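Replication protein B (PDB 3H20) primes replication of plasmid RSF1010 as a nucleotidyltransferase, probably laying down a primer from nucleoside triphosphates on single-stranded DNA with a divalent metal. Local coordinates at residues T6-G11 against V44-T48; F22-V26 against R141-L146; N55-V61 against F149-K153; R92-L96 against A107-V111. All blocks are in the same frame, centred on the assembly; numbering follows the deposited sequence.

Contact 1 of 4, residues T6-G11 against V44-T48; sequences TLQAIG and VLQNT
Two helical segments meet here through their side chains. Residues 6-11 belong to helix 6-17, with Thr6 O and Leu7 O accepting from Ile10 N and Gly11 N at 2.9 Å each; residues 44-46 end helix 41-46, Asn47 breaks the helical path at phi/psi -98/9, and Thr48 starts the next helix. The nearest CA atoms are those of Leu7 and Leu45, 7.1 Å apart. Apolar packing dominates the 271 Å² buried. Ile10 (chi1 m, chi2 t) sets CG2 3.6 Å from Leu45 CD2 and 4.0 Å from Val44 CG1, while Leu7 CD1 lies 3.9 Å from Leu45 CD2. Thr48 (chi1 m) adds CG2 at 4.0 Å from Thr6 CG2. Thr48 OG1 donates to Leu45 O (3.0 Å) within its own segment, although Ile10 CD1 is only 3.6 Å from that OG1, and Thr6 OG1 bonds outward to Gly148 O. Gly11 N comes within 4.1 Å of Leu45 CD2. This is plain helix-helix packing in the primase N-terminal domain, joining helix 6-17 to the junction of helices 41-46 and 48-56.

Contact 2 of 4, residues F22-V26 against R141-L146; sequences FDIGV and RHYGRL. With DPO (diphosphate), chain E.
Tyr143 drives its hydroxyl end against residues 23-25 of strand 21-28, overlapping Gly25, with OH 3.4 Å from Asp23 CB, 3.7 Å from Ile24 C and 3.6 Å from Gly25 N. Its CA-CB bond points toward the strand, with chi1 near -94°, and the OH is hydrogen-bonded to Asn36 of the next strand. Gly25 makes room: a CB there would stand about 3.0 Å from Tyr143 CZ. Residues 22-26 are extended; in 141-146 only Gly144 and Arg145 form a short strand. The closest CA pairs are Gly25-Tyr143 at 7.8 Å and Ile24-Leu146 at 8.5 Å, too far for strand pairing, and strand 59-65 lies between the two in the sheet. Arg141, with chi1 to chi3 all m, folds back so that NH1 and NH2 each donate to Asp23 OD2 at 3.0 Å, a salt bridge at the guanidinium edge. Beyond Tyr143, Ile24 CD1 meets Leu146 CD2 at 4.4 Å. Arg145 turns elsewhere, its NH1 donating to O4 of the diphosphate at 3.0 Å (170°), in a pocket completed by Tyr62, Asn151 and Lys153. Asp23 also pairs with Arg64, so one buried carboxylate is shared by two guanidinium groups, while Arg145 divides its charge between the diphosphate and Asp60.

Contact 3 of 4, residues N55-V61 against F149-K153; sequences NAQGNDV and FTNRK. With DPO (diphosphate), chain E.
Asn55, with chi1 t, turns its amide into the backbone of Thr150: OD1 accepts from Thr150 N at 2.9 Å and from Thr150 OG1 at 3.0 Å (Thr150 chi1 p), and ND2 donates to Thr150 O at 3.0 Å and Asn59 O at 2.9 Å. Arg152 (chi1 and chi2 m, chi3 t) lays its chain along the turn 55-59, where NE makes a weak bond to Asn55 O at 3.2 Å. That turn is a Schellman motif closing helix 48-56: Gly58 N bonds Asn55 O at 3.1 Å, with Asn59 N bonded back to Met54 O, and Gly58, at phi/psi 104/12, is the C-prime residue before strand 59-65. Asp60 (chi1 m) accepts from Arg152 N on OD1 at 2.7 Å, its OD1 also pairing with Arg145. Val61 CG2 sits over the Phe149 ring, 4.0 Å from its centroid, a CH-pi contact, and a water joins Val61 N (3.0 Å) to Thr150 O (2.9 Å). Asn151 (chi1 t) forms an Asx turn, OD1 accepting from Lys153 N at 3.2 Å, while its ND2 donates to diphosphate O7 at 2.7 Å. Lys153, with chi1 near -150° and chi2 to chi4 t, extends NZ to diphosphate O2 at 2.8 Å.

Contact 4 of 4, residues R92-L96 against A107-V111; sequences REPAL and AWVKV
Trp108 carries the strongest bonds through its backbone. Its O accepts from Ala95 N at 2.7 Å (142°) and, weakly, from Leu96 N at 3.4 Å, while Trp108 N donates to Leu96 O at 3.1 Å (160°). With both Ala95 and Leu96 opposite Trp108, this is a classic beta bulge at the start of strand 96-99. Ala95 has phi/psi -77/-28, against the extended -158/156 of Leu96, which forms an antiparallel hydrogen-bonded pair with Trp108 (CA-CA 5.5 Å). A CA-H...O contact, Ala107 CA to Leu96 O at 3.4 Å, adds to this pairing. The chain approaches strand 104-110 at a steep angle: the direction from CA of Arg92 to CA of Leu96 is 108° from that of CA of Ala107 to CA of Lys110, although Pro94 CA is still 4.7 Å from Val109 CA. There a water bridges Glu93 O (2.8 Å) and Lys110 N (2.9 Å). Leu96 (chi1 p) and Trp108 (chi1 m, chi2 89°) meet on the sheet face covered by helix 6-17, where Leu96 CD1 lies 3.5 Å from Trp108 CD1 and both side chains touch Met17. Pro94 CB meets Ala107 CB at 4.0 Å; Pro94 and Val109 also pack on helix 81-89. Main-chain bonds thus set the register, Trp108 O taking both Ala95 N and Leu96 N, while the water joins loop to strand and apolar side chains fill the space between sheet and helices.

From the N terminus, helix 6-17 is met by residues 44-48, closing contact 1 over the hairpin of strands 21-28 and 34-40. Strand 21-28 opens contact 2 inside that loop, and its partner 141-146 comes much later, so contacts 1 and 2 cross. Contact 3 opens after contact 1 has closed and ends beyond residue 146, crossing contact 2 in turn. Contact 4 closes the short hairpin of strands 96-99 and 104-110, within the spans of contacts 2 and 3. Spatially, Ile10 joins contact 1 to Leu146 and Phe149; Arg145 pairs with Asp60 between contacts 2 and 3, which share a sheet and the diphosphate. Trp108 of the second sheet packs against Gly144, bringing contact 4 to contact 2.

Contact 1 of 4, residues T6-G11 against V44-T48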
loop_
_atom_site.group_PDB
_atom_site.type_symbol
_atom_site.label_atom_id
_atom_site.label_comp_id
_atom_site.label_asym_id
_atom_site.label_seq_id
_atom_site.Cartn_x
_atom_site.Cartn_y
_atom_site.Cartn_z
ATOM N N THR A 6 18.926 -16.631 26.464
ATOM C CA THR A 6 18.768 -15.598 25.435
ATOM C C THR A 6 19.656 -15.879 24.217
ATOM O O THR A 6 19.177 -15.887 23.072
ATOM C CB THR A 6 19.052 -14.174 25.991
ATOM O OG1 THR A 6 18.017 -13.811 26.916
ATOM C CG2 THR A 6 19.088 -13.137 24.855
ATOM N N LEU A 7 20.948 -16.102 24.470
ATOM C CA LEU A 7 21.925 -16.387 23.414
ATOM C C LEU A 7 21.512 -17.610 22.595
ATOM O O LEU A 7 21.522 -17.588 21.356
ATOM C CB LEU A 7 23.309 -16.610 24.049
ATOM C CG LEU A 7 24.612 -16.032 23.487
ATOM C CD1 LEU A 7 24.473 -14.684 22.784
ATOM C CD2 LEU A 7 25.639 -15.919 24.611
ATOM N N GLN A 8 21.153 -18.683 23.295
ATOM C CA GLN A 8 20.716 -19.912 22.651
ATOM C C GLN A 8 19.443 -19.706 21.804
ATOM O O GLN A 8 19.325 -20.245 20.689
ATOM C CB GLN A 8 20.523 -21.020 23.698
ATOM C CG GLN A 8 21.844 -21.500 24.366
ATOM C CD GLN A 8 22.476 -20.488 25.333
ATOM O OE1 GLN A 8 21.798 -19.621 25.895
ATOM N NE2 GLN A 8 23.787 -20.603 25.530
ATOM N N ALA A 9 18.495 -18.924 22.316
ATOM C CA ALA A 9 17.261 -18.656 21.567
ATOM C C ALA A 9 17.532 -17.846 20.298
ATOM O O ALA A 9 16.996 -18.156 19.226
ATOM C CB ALA A 9 16.230 -17.935 22.445
ATOM N N ILE A 10 18.336 -16.793 20.427
ATOM C CA ILE A 10 18.708 -15.967 19.270
ATOM C C ILE A 10 19.388 -16.849 18.211
ATOM O O ILE A 10 19.011 -16.825 17.037
ATOM C CB ILE A 10 19.625 -14.780 19.682
ATOM C CG1 ILE A 10 18.853 -13.776 20.541
ATOM C CG2 ILE A 10 20.207 -14.047 18.431
ATOM C CD1 ILE A 10 19.770 -12.774 21.323
ATOM N N GLY A 11 20.377 -17.627 18.643
ATOM C CA GLY A 11 21.097 -18.554 17.760
ATOM C C GLY A 11 20.192 -19.514 16.995
ATOM O O GLY A 11 20.352 -19.672 15.785
ATOM N N VAL A 44 24.618 -9.953 15.041
ATOM C CA VAL A 44 23.452 -9.959 15.946
ATOM C C VAL A 44 23.865 -10.567 17.298
ATOM O O VAL A 44 23.630 -9.978 18.355
ATOM C CB VAL A 44 22.243 -10.741 15.362
ATOM C CG1 VAL A 44 21.056 -10.723 16.341
ATOM C CG2 VAL A 44 21.808 -10.157 13.993
ATOM N N LEU A 45 24.513 -11.730 17.245
ATOM C CA LEU A 45 25.030 -12.388 18.445
ATOM C C LEU A 45 26.086 -11.558 19.179
ATOM O O LEU A 45 26.082 -11.485 20.419
ATOM C CB LEU A 45 25.536 -13.805 18.093
ATOM C CG LEU A 45 24.385 -14.792 17.772
ATOM C CD1 LEU A 45 24.863 -16.077 17.089
ATOM C CD2 LEU A 45 23.602 -15.158 19.035
ATOM N N GLN A 46 26.972 -10.905 18.418
ATOM C CA GLN A 46 28.003 -10.022 18.977
ATOM C C GLN A 46 27.392 -8.857 19.757
ATOM O O GLN A 46 28.005 -8.324 20.690
ATOM C CB GLN A 46 28.865 -9.457 17.840
ATOM C CG GLN A 46 30.187 -8.859 18.253
ATOM C CD GLN A 46 30.933 -8.198 17.091
ATOM O OE1 GLN A 46 30.472 -8.210 15.951
ATOM N NE2 GLN A 46 32.096 -7.632 17.383
ATOM N N ASN A 47 26.193 -8.448 19.349
ATOM C CA ASN A 47 25.516 -7.291 19.956
ATOM C C ASN A 47 24.483 -7.654 21.029
ATOM O O ASN A 47 23.743 -6.798 21.508
ATOM C CB ASN A 47 24.882 -6.424 18.861
ATOM C CG ASN A 47 25.885 -5.506 18.200
ATOM O OD1 ASN A 47 26.269 -4.486 18.767
ATOM N ND2 ASN A 47 26.333 -5.870 16.999
ATOM N N THR A 48 24.449 -8.920 21.425
ATOM C CA THR A 48 23.487 -9.377 22.431
ATOM C C THR A 48 23.593 -8.611 23.778
ATOM O O THR A 48 22.566 -8.248 24.358
ATOM C CB THR A 48 23.534 -10.909 22.599
ATOM O OG1 THR A 48 23.178 -11.519 21.348
ATOM C CG2 THR A 48 22.527 -11.399 23.659
#

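Contact 2 of 4, residues F22-V26 against R141-L146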
loop_
_atom_site.group_PDB
_atom_site.type_symbol
_atom_site.label_atom_id
_atom_site.label_comp_id
_atom_site.label_asym_id
_atom_site.label_seq_id
_atom_site.Cartn_x
_atom_site.Cartn_y
_atom_site.Cartn_z
ATOM N N PHE A 22 20.265 -9.479 8.616
ATOM C CA PHE A 22 18.998 -9.161 9.280
ATOM C C PHE A 22 18.932 -7.664 9.619
ATOM O O PHE A 22 19.966 -7.037 9.883
ATOM C CB PHE A 22 18.894 -9.927 10.613
ATOM C CG PHE A 22 18.910 -11.443 10.473
ATOM C CD1 PHE A 22 20.114 -12.146 10.473
ATOM C CD2 PHE A 22 17.717 -12.152 10.362
ATOM C CE1 PHE A 22 20.133 -13.541 10.355
ATOM C CE2 PHE A 22 17.714 -13.551 10.236
ATOM C CZ PHE A 22 18.936 -14.245 10.239
ATOM N N ASP A 23 17.722 -7.108 9.637
ATOM C CA ASP A 23 17.481 -5.824 10.283
ATOM C C ASP A 23 17.052 -6.115 11.711
ATOM O O ASP A 23 16.163 -6.941 11.936
ATOM C CB ASP A 23 16.359 -5.043 9.592
ATOM C CG ASP A 23 16.722 -4.614 8.203
ATOM O OD1 ASP A 23 17.917 -4.298 7.967
ATOM O OD2 ASP A 23 15.809 -4.587 7.352
ATOM N N ILE A 24 17.696 -5.457 12.666
ATOM C CA ILE A 24 17.272 -5.515 14.059
ATOM C C ILE A 24 16.670 -4.158 14.415
ATOM O O ILE A 24 17.287 -3.116 14.188
ATOM C CB ILE A 24 18.443 -5.850 15.031
ATOM C CG1 ILE A 24 19.003 -7.263 14.783
ATOM C CG2 ILE A 24 18.023 -5.659 16.505
ATOM C CD1 ILE A 24 18.028 -8.428 15.063
ATOM N N GLY A 25 15.455 -4.174 14.948
ATOM C CA GLY A 25 14.796 -2.936 15.375
ATOM C C GLY A 25 14.684 -2.862 16.889
ATOM O O GLY A 25 14.357 -3.847 17.560
ATOM N N VAL A 26 14.959 -1.682 17.423
ATOM C CA VAL A 26 14.896 -1.434 18.854
ATOM C C VAL A 26 13.978 -0.222 19.077
ATOM O O VAL A 26 14.272 0.884 18.606
ATOM C CB VAL A 26 16.318 -1.224 19.433
ATOM C CG1 VAL A 26 16.264 -0.746 20.863
ATOM C CG2 VAL A 26 17.129 -2.529 19.357
ATOM N N ARG A 141 7.949 -6.519 4.355
ATOM C CA ARG A 141 8.984 -5.916 5.204
ATOM C C ARG A 141 8.572 -5.732 6.677
ATOM O O ARG A 141 9.106 -4.872 7.374
ATOM C CB ARG A 141 9.426 -4.575 4.607
ATOM C CG ARG A 141 10.182 -4.691 3.280
ATOM C CD ARG A 141 11.626 -5.148 3.500
ATOM N NE ARG A 141 12.481 -4.069 3.992
ATOM C CZ ARG A 141 13.527 -4.248 4.798
ATOM N NH1 ARG A 141 13.844 -5.466 5.215
ATOM N NH2 ARG A 141 14.252 -3.204 5.196
ATOM N N HIS A 142 7.639 -6.544 7.160
ATOM C CA HIS A 142 7.147 -6.338 8.520
ATOM C C HIS A 142 8.067 -6.975 9.545
ATOM O O HIS A 142 8.597 -8.063 9.324
ATOM C CB HIS A 142 5.723 -6.851 8.700
ATOM C CG HIS A 142 5.020 -6.237 9.870
ATOM N ND1 HIS A 142 4.371 -5.022 9.793
ATOM C CD2 HIS A 142 4.888 -6.658 11.150
ATOM C CE1 HIS A 142 3.862 -4.724 10.976
ATOM N NE2 HIS A 142 4.159 -5.702 11.816
ATOM N N TYR A 143 8.252 -6.277 10.661
ATOM C CA TYR A 143 9.088 -6.756 11.759
ATOM C C TYR A 143 8.341 -7.818 12.569
ATOM O O TYR A 143 7.161 -7.646 12.890
ATOM C CB TYR A 143 9.470 -5.589 12.679
ATOM C CG TYR A 143 10.792 -4.911 12.377
ATOM C CD1 TYR A 143 11.983 -5.628 12.385
ATOM C CD2 TYR A 143 10.851 -3.542 12.124
ATOM C CE1 TYR A 143 13.205 -5.011 12.133
ATOM C CE2 TYR A 143 12.076 -2.908 11.873
ATOM C CZ TYR A 143 13.247 -3.659 11.876
ATOM O OH TYR A 143 14.463 -3.038 11.641
ATOM N N GLY A 144 9.031 -8.907 12.894
ATOM C CA GLY A 144 8.606 -9.787 13.967
ATOM C C GLY A 144 9.415 -9.591 15.233
ATOM O O GLY A 144 10.353 -8.795 15.266
ATOM N N ARG A 145 9.050 -10.322 16.282
ATOM C CA ARG A 145 9.774 -10.262 17.546
ATOM C C ARG A 145 10.975 -11.202 17.538
ATOM O O ARG A 145 10.914 -12.300 16.983
ATOM C CB ARG A 145 8.845 -10.607 18.713
ATOM C CG ARG A 145 7.729 -9.599 18.935
ATOM C CD ARG A 145 8.279 -8.260 19.400
ATOM N NE ARG A 145 7.268 -7.461 20.086
ATOM C CZ ARG A 145 7.397 -6.996 21.325
ATOM N NH1 ARG A 145 6.425 -6.277 21.869
ATOM N NH2 ARG A 145 8.498 -7.250 22.019
ATOM N N LEU A 146 12.066 -10.765 18.159
ATOM C CA LEU A 146 13.212 -11.634 18.398
ATOM C C LEU A 146 13.117 -12.307 19.763
ATOM O O LEU A 146 12.931 -11.641 20.782
ATOM C CB LEU A 146 14.517 -10.843 18.292
ATOM C CG LEU A 146 15.810 -11.637 18.488
ATOM C CD1 LEU A 146 16.053 -12.569 17.310
ATOM C CD2 LEU A 146 16.991 -10.701 18.689
HETATM P P1 DPO E . 4.181 -5.515 18.587
HETATM O O1 DPO E . 2.670 -5.245 18.097
HETATM O O2 DPO E . 4.920 -4.200 18.588
HETATM O O3 DPO E . 4.733 -6.674 17.784
HETATM O O4 DPO E . 3.971 -5.979 20.123
HETATM P P2 DPO E . 2.959 -7.166 20.549
HETATM O O5 DPO E . 1.581 -6.625 20.246
HETATM O O6 DPO E . 3.395 -8.342 19.697
HETATM O O7 DPO E . 3.210 -7.344 22.024
#

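Contact 3 of 4, residues N55-V61 against F149-K153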
loop_
_atom_site.group_PDB
_atom_site.type_symbol
_atom_site.label_atom_id
_atom_site.label_comp_id
_atom_site.label_asym_id
_atom_site.label_seq_id
_atom_site.Cartn_x
_atom_site.Cartn_y
_atom_site.Cartn_z
ATOM N N ASN A 55 16.812 -3.597 26.185
ATOM C CA ASN A 55 15.588 -4.295 26.635
ATOM C C ASN A 55 15.291 -3.982 28.109
ATOM O O ASN A 55 14.160 -3.656 28.475
ATOM C CB ASN A 55 15.739 -5.817 26.381
ATOM C CG ASN A 55 14.448 -6.629 26.626
ATOM O OD1 ASN A 55 14.501 -7.709 27.230
ATOM N ND2 ASN A 55 13.302 -6.142 26.132
ATOM N N ALA A 56 16.316 -4.069 28.952
ATOM C CA ALA A 56 16.170 -3.713 30.375
ATOM C C ALA A 56 15.757 -2.245 30.564
ATOM O O ALA A 56 15.089 -1.898 31.547
ATOM C CB ALA A 56 17.454 -4.004 31.124
ATOM N N GLN A 57 16.153 -1.388 29.624
ATOM C CA GLN A 57 15.840 0.045 29.701
ATOM C C GLN A 57 14.493 0.407 29.050
ATOM O O GLN A 57 14.170 1.587 28.894
ATOM C CB GLN A 57 16.990 0.880 29.122
ATOM C CG GLN A 57 18.280 0.812 29.957
ATOM C CD GLN A 57 19.428 1.613 29.361
ATOM O OE1 GLN A 57 19.427 1.932 28.174
ATOM N NE2 GLN A 57 20.420 1.940 30.192
ATOM N N GLY A 58 13.710 -0.611 28.693
ATOM C CA GLY A 58 12.331 -0.407 28.225
ATOM C C GLY A 58 12.078 -0.543 26.730
ATOM O O GLY A 58 10.998 -0.178 26.245
ATOM N N ASN A 59 13.061 -1.066 25.999
ATOM C CA ASN A 59 12.966 -1.250 24.540
ATOM C C ASN A 59 12.498 -2.653 24.114
ATOM O O ASN A 59 12.998 -3.662 24.634
ATOM C CB ASN A 59 14.324 -0.951 23.876
ATOM C CG ASN A 59 14.732 0.517 23.984
ATOM O OD1 ASN A 59 14.358 1.339 23.145
ATOM N ND2 ASN A 59 15.498 0.849 25.017
ATOM N N ASP A 60 11.559 -2.719 23.166
ATOM C CA ASP A 60 11.242 -3.983 22.486
ATOM C C ASP A 60 12.248 -4.247 21.356
ATOM O O ASP A 60 12.776 -3.298 20.754
ATOM C CB ASP A 60 9.805 -3.984 21.944
ATOM C CG ASP A 60 8.766 -4.027 23.052
ATOM O OD1 ASP A 60 8.606 -5.096 23.681
ATOM O OD2 ASP A 60 8.103 -3.002 23.279
ATOM N N VAL A 61 12.525 -5.527 21.107
ATOM C CA VAL A 61 13.533 -5.962 20.138
ATOM C C VAL A 61 12.865 -6.748 19.000
ATOM O O VAL A 61 12.211 -7.777 19.231
ATOM C CB VAL A 61 14.648 -6.828 20.801
ATOM C CG1 VAL A 61 15.789 -7.129 19.805
ATOM C CG2 VAL A 61 15.201 -6.141 22.070
ATOM N N PHE A 149 13.948 -12.013 24.807
ATOM C CA PHE A 149 13.777 -10.671 25.371
ATOM C C PHE A 149 12.384 -10.508 25.973
ATOM O O PHE A 149 11.454 -11.232 25.615
ATOM C CB PHE A 149 14.028 -9.602 24.283
ATOM C CG PHE A 149 15.417 -9.637 23.719
ATOM C CD1 PHE A 149 16.484 -9.056 24.416
ATOM C CD2 PHE A 149 15.677 -10.300 22.522
ATOM C CE1 PHE A 149 17.784 -9.114 23.910
ATOM C CE2 PHE A 149 16.971 -10.367 22.012
ATOM C CZ PHE A 149 18.026 -9.768 22.706
ATOM N N THR A 150 12.242 -9.572 26.904
ATOM C CA THR A 150 10.930 -9.273 27.470
ATOM C C THR A 150 10.108 -8.395 26.524
ATOM O O THR A 150 10.655 -7.517 25.852
ATOM C CB THR A 150 11.040 -8.549 28.816
ATOM O OG1 THR A 150 11.889 -7.406 28.657
ATOM C CG2 THR A 150 11.632 -9.459 29.874
ATOM N N ASN A 151 8.800 -8.656 26.481
ATOM C CA ASN A 151 7.829 -7.826 25.769
ATOM C C ASN A 151 7.478 -6.634 26.662
ATOM O O ASN A 151 6.820 -6.792 27.694
ATOM C CB ASN A 151 6.582 -8.662 25.432
ATOM C CG ASN A 151 5.596 -7.939 24.511
ATOM O OD1 ASN A 151 5.339 -6.744 24.661
ATOM N ND2 ASN A 151 5.006 -8.684 23.578
ATOM N N ARG A 152 7.940 -5.451 26.266
ATOM C CA ARG A 152 7.844 -4.244 27.096
ATOM C C ARG A 152 6.603 -3.391 26.809
ATOM O O ARG A 152 6.298 -2.447 27.546
ATOM C CB ARG A 152 9.112 -3.398 26.923
ATOM C CG ARG A 152 10.364 -4.008 27.539
ATOM C CD ARG A 152 10.325 -3.865 29.052
ATOM N NE ARG A 152 11.407 -4.606 29.691
ATOM C CZ ARG A 152 11.505 -4.815 31.001
ATOM N NH1 ARG A 152 10.583 -4.334 31.828
ATOM N NH2 ARG A 152 12.532 -5.504 31.486
ATOM N N LYS A 153 5.904 -3.739 25.734
ATOM C CA LYS A 153 4.782 -2.969 25.209
ATOM C C LYS A 153 3.563 -3.098 26.110
ATOM O O LYS A 153 3.157 -4.207 26.451
ATOM C CB LYS A 153 4.449 -3.453 23.792
ATOM C CG LYS A 153 3.860 -2.393 22.885
ATOM C CD LYS A 153 3.731 -2.899 21.464
ATOM C CE LYS A 153 2.971 -1.907 20.581
ATOM N NZ LYS A 153 2.865 -2.396 19.165
HETATM P P1 DPO E . 4.181 -5.515 18.587
HETATM O O1 DPO E . 2.670 -5.245 18.097
HETATM O O2 DPO E . 4.920 -4.200 18.588
HETATM O O3 DPO E . 4.733 -6.674 17.784
HETATM O O4 DPO E . 3.971 -5.979 20.123
HETATM P P2 DPO E . 2.959 -7.166 20.549
HETATM O O5 DPO E . 1.581 -6.625 20.246
HETATM O O6 DPO E . 3.395 -8.342 19.697
HETATM O O7 DPO E . 3.210 -7.344 22.024
HETATM O O HOH W 1 11.220 -7.375 23.040
#

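Contact 4 of 4, residues R92-L96 against A107-V111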
loop_
_atom_site.group_PDB
_atom_site.type_symbol
_atom_site.label_atom_id
_atom_site.label_comp_id
_atom_site.label_asym_id
_atom_site.label_seq_id
_atom_site.Cartn_x
_atom_site.Cartn_y
_atom_site.Cartn_z
ATOM N N ARG A 92 0.879 -25.363 5.422
ATOM C CA ARG A 92 1.497 -24.061 5.741
ATOM C C ARG A 92 2.343 -24.196 7.021
ATOM O O ARG A 92 2.232 -23.373 7.946
ATOM C CB ARG A 92 0.434 -22.967 5.923
ATOM C CG ARG A 92 -0.173 -22.401 4.616
ATOM C CD ARG A 92 -1.119 -23.388 3.922
ATOM N NE ARG A 92 -1.964 -22.674 2.956
ATOM C CZ ARG A 92 -2.520 -23.223 1.877
ATOM N NH1 ARG A 92 -2.345 -24.522 1.604
ATOM N NH2 ARG A 92 -3.261 -22.465 1.075
ATOM N N GLU A 93 3.175 -25.232 7.069
ATOM C CA GLU A 93 3.990 -25.520 8.261
ATOM C C GLU A 93 4.948 -24.345 8.504
ATOM O O GLU A 93 5.642 -23.915 7.576
ATOM C CB GLU A 93 4.820 -26.811 8.099
ATOM C CG GLU A 93 4.031 -28.094 7.802
ATOM C CD GLU A 93 3.875 -28.381 6.304
ATOM O OE1 GLU A 93 3.961 -27.442 5.476
ATOM O OE2 GLU A 93 3.665 -29.562 5.960
ATOM N N PRO A 94 4.979 -23.843 9.733
ATOM C CA PRO A 94 5.896 -22.759 10.100
ATOM C C PRO A 94 7.354 -23.199 10.015
ATOM O O PRO A 94 7.681 -24.327 10.386
ATOM C CB PRO A 94 5.520 -22.465 11.553
ATOM C CG PRO A 94 4.089 -22.857 11.652
ATOM C CD PRO A 94 3.923 -24.041 10.742
ATOM N N ALA A 95 8.217 -22.312 9.531
ATOM C CA ALA A 95 9.658 -22.506 9.642
ATOM C C ALA A 95 10.151 -22.187 11.049
ATOM O O ALA A 95 11.156 -22.733 11.505
ATOM C CB ALA A 95 10.388 -21.654 8.615
ATOM N N LEU A 96 9.438 -21.298 11.733
ATOM C CA LEU A 96 9.614 -21.115 13.169
ATOM C C LEU A 96 8.379 -20.480 13.800
ATOM O O LEU A 96 7.611 -19.793 13.126
ATOM C CB LEU A 96 10.849 -20.258 13.452
ATOM C CG LEU A 96 10.889 -18.883 12.782
ATOM C CD1 LEU A 96 11.538 -17.857 13.697
ATOM C CD2 LEU A 96 11.618 -18.957 11.449
ATOM N N ALA A 107 4.262 -16.702 13.354
ATOM C CA ALA A 107 4.942 -17.740 12.575
ATOM C C ALA A 107 5.649 -17.128 11.364
ATOM O O ALA A 107 5.126 -16.200 10.746
ATOM C CB ALA A 107 3.938 -18.814 12.125
ATOM N N TRP A 108 6.835 -17.636 11.038
ATOM C CA TRP A 108 7.474 -17.339 9.767
ATOM C C TRP A 108 7.312 -18.586 8.904
ATOM O O TRP A 108 7.693 -19.681 9.315
ATOM C CB TRP A 108 8.966 -17.030 9.940
ATOM C CG TRP A 108 9.279 -15.734 10.704
ATOM C CD1 TRP A 108 9.434 -15.600 12.048
ATOM C CD2 TRP A 108 9.516 -14.434 10.143
ATOM N NE1 TRP A 108 9.729 -14.293 12.373
ATOM C CE2 TRP A 108 9.799 -13.558 11.221
ATOM C CE3 TRP A 108 9.516 -13.924 8.841
ATOM C CZ2 TRP A 108 10.077 -12.202 11.035
ATOM C CZ3 TRP A 108 9.783 -12.567 8.658
ATOM C CH2 TRP A 108 10.055 -11.725 9.752
ATOM N N VAL A 109 6.722 -18.424 7.724
ATOM C CA VAL A 109 6.531 -19.543 6.784
ATOM C C VAL A 109 7.518 -19.367 5.623
ATOM O O VAL A 109 7.541 -18.302 4.983
ATOM C CB VAL A 109 5.076 -19.578 6.239
ATOM C CG1 VAL A 109 4.868 -20.726 5.219
ATOM C CG2 VAL A 109 4.050 -19.670 7.379
ATOM N N LYS A 110 8.325 -20.404 5.363
ATOM C CA LYS A 110 9.267 -20.419 4.252
ATOM C C LYS A 110 8.569 -21.030 3.037
ATOM O O LYS A 110 8.206 -22.215 3.047
ATOM C CB LYS A 110 10.527 -21.236 4.589
ATOM C CG LYS A 110 11.583 -21.240 3.448
ATOM C CD LYS A 110 12.871 -21.972 3.813
ATOM C CE LYS A 110 13.821 -21.988 2.595
ATOM N NZ LYS A 110 15.173 -22.551 2.894
ATOM N N VAL A 111 8.371 -20.217 1.997
ATOM C CA VAL A 111 7.693 -20.695 0.783
ATOM C C VAL A 111 8.637 -21.125 -0.345
ATOM O O VAL A 111 8.225 -21.838 -1.258
ATOM C CB VAL A 111 6.672 -19.648 0.251
ATOM C CG1 VAL A 111 5.562 -19.429 1.281
ATOM C CG2 VAL A 111 7.373 -18.325 -0.113
HETATM O O HOH W 2 7.997 -23.038 6.412
#